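Local coordinates for putative molybdenum carrier protein (Syntrophus aciditrophicus SB, PDB 3IMK), which is of unknown function but belongs to the circularly permuted YpsA family of the SLOG clan and may carry molybdenum, at residues D20-D25 and Q147-L152. Residues are numbered along the deposited sequence; the frame is centred on the assembly and turned at random.
Sequences DRAALD and QATMDL
Asp25 splits its carboxylate between two tyrosine hydroxyls: OD1 is hydrogen-bonded to Tyr53 OH and OD2 to Tyr146 OH. Tyr146 immediately precedes 147-152, so the second bond ties helix 19-29 to the start of helix 145-157. The two bonds probably fix how the carboxylate is turned. Met150, a selenomethionine, is modelled in two conformers, and its side-chain contacts are those of one of them. CB of Asp25 points toward the other helix and lies 4.1 Å from SE of Met150 in that conformer. No hydrogen bond links 20-25 directly to 147-152; apolar contact joins them. Ala22 is the central residue on its side. Its methyl group points at the facing helix and sits between two side chains. CB of Ala22 is 3.5 Å from CG2 of Thr149 on one hand and 3.8 Å from CG of Met150 on the other. Thr149 presents its methyl because CG2 is anti to the backbone N, while OG1 lies beside that N (chi1 -64°) and bonds back to Ile145 O, one turn earlier. The hydroxyl is thus satisfied within its own helix. Met150 is bent at chi2 and chi3, and the bends bring SE beside the backbone of Ala22. The side chain also touches Phe26. The small side chain of Ala22 is consistent with the close approach of the local axes, 8.4 Å. They run in the same general direction, crossing at -37°. Such side-by-side helix packing over a parallel sheet is characteristic of a Rossmann-like alpha/beta fold, as in the SLOG clan. Helix 19-29 follows strand 10-12, and helix 145-157 follows the adjacent strand 131-135. Thr149 also reaches Ile80 on strand 76-81, and Leu152 packs on Ile80 and on helix 113-126.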
# COMPACT_ATOMS: atom_id res chain seq x y z
N ASP A 20 -5.15 -1.04 -1.99
CA ASP A 20 -4.30 -2.22 -2.26
C ASP A 20 -4.26 -2.51 -3.78
O ASP A 20 -3.21 -2.92 -4.34
CB ASP A 20 -4.84 -3.47 -1.58
CG ASP A 20 -4.59 -3.59 -0.10
OD1 ASP A 20 -3.98 -2.72 0.53
OD2 ASP A 20 -5.05 -4.65 0.42
N ARG A 21 -5.43 -2.49 -4.41
CA ARG A 21 -5.57 -2.89 -5.81
C ARG A 21 -4.90 -1.87 -6.74
O ARG A 21 -4.17 -2.24 -7.69
CB ARG A 21 -7.04 -3.11 -6.16
CG ARG A 21 -7.23 -3.96 -7.44
CD ARG A 21 -6.86 -5.46 -7.21
NE ARG A 21 -7.64 -6.14 -6.18
CZ ARG A 21 -8.85 -6.66 -6.36
NH1 ARG A 21 -9.44 -6.60 -7.54
NH2 ARG A 21 -9.49 -7.25 -5.35
N ALA A 22 -5.04 -0.57 -6.40
CA ALA A 22 -4.33 0.45 -7.13
C ALA A 22 -2.83 0.26 -7.04
O ALA A 22 -2.09 0.48 -8.03
CB ALA A 22 -4.72 1.87 -6.65
N ALA A 23 -2.33 -0.09 -5.86
CA ALA A 23 -0.90 -0.33 -5.78
C ALA A 23 -0.40 -1.37 -6.75
O ALA A 23 0.65 -1.20 -7.41
CB ALA A 23 -0.54 -0.71 -4.31
N LEU A 24 -1.13 -2.49 -6.84
CA LEU A 24 -0.73 -3.57 -7.73
C LEU A 24 -0.86 -3.18 -9.21
O LEU A 24 0.01 -3.46 -10.01
CB LEU A 24 -1.56 -4.84 -7.44
CG LEU A 24 -1.46 -5.38 -6.00
CD1 LEU A 24 -2.35 -6.65 -5.83
CD2 LEU A 24 -0.01 -5.69 -5.58
N ASP A 25 -1.95 -2.47 -9.55
CA ASP A 25 -2.19 -2.08 -10.93
C ASP A 25 -1.12 -1.09 -11.35
O ASP A 25 -0.63 -1.13 -12.49
CB ASP A 25 -3.60 -1.49 -11.08
CG ASP A 25 -4.68 -2.53 -10.99
OD1 ASP A 25 -4.38 -3.73 -11.17
OD2 ASP A 25 -5.87 -2.14 -10.80
N GLN A 147 -8.49 5.59 -7.52
CA GLN A 147 -7.90 6.53 -8.49
C GLN A 147 -6.95 7.53 -7.81
O GLN A 147 -5.97 7.96 -8.41
CB GLN A 147 -8.95 7.29 -9.30
CG GLN A 147 -8.38 8.01 -10.53
CD GLN A 147 -7.67 7.06 -11.49
OE1 GLN A 147 -8.24 6.01 -11.85
NE2 GLN A 147 -6.44 7.37 -11.90
N ALA A 148 -7.28 7.93 -6.59
CA ALA A 148 -6.40 8.82 -5.88
C ALA A 148 -5.02 8.18 -5.66
O ALA A 148 -3.96 8.85 -5.77
CB ALA A 148 -7.02 9.20 -4.54
N THR A 149 -5.05 6.88 -5.29
CA THR A 149 -3.82 6.11 -5.13
C THR A 149 -3.03 6.04 -6.44
O THR A 149 -1.82 6.27 -6.46
CB THR A 149 -4.14 4.71 -4.56
OG1 THR A 149 -4.68 4.92 -3.25
CG2 THR A 149 -2.86 3.89 -4.43
N MSE A 150 -3.71 5.71 -7.55
CA MSE A 150 -3.04 5.71 -8.86
C MSE A 150 -2.38 7.05 -9.15
O MSE A 150 -1.24 7.10 -9.60
CB MSE A 150 -4.01 5.31 -10.00
CG MSE A 150 -4.61 3.91 -9.88
SE MSE A 150 -3.32 2.55 -10.24
CE MSE A 150 -2.98 2.73 -12.16
N ASP A 151 -3.14 8.13 -8.94
CA ASP A 151 -2.69 9.47 -9.31
C ASP A 151 -1.50 9.86 -8.43
O ASP A 151 -0.53 10.43 -8.92
CB ASP A 151 -3.83 10.48 -9.13
CG ASP A 151 -4.96 10.33 -10.11
OD1 ASP A 151 -4.80 9.62 -11.11
OD2 ASP A 151 -6.05 10.96 -9.86
N LEU A 152 -1.56 9.52 -7.14
CA LEU A 152 -0.46 9.81 -6.23
C LEU A 152 0.83 9.06 -6.65
O LEU A 152 1.93 9.63 -6.67
CB LEU A 152 -0.86 9.43 -4.78
CG LEU A 152 0.22 9.58 -3.70
CD1 LEU A 152 0.76 11.01 -3.67
CD2 LEU A 152 -0.41 9.21 -2.36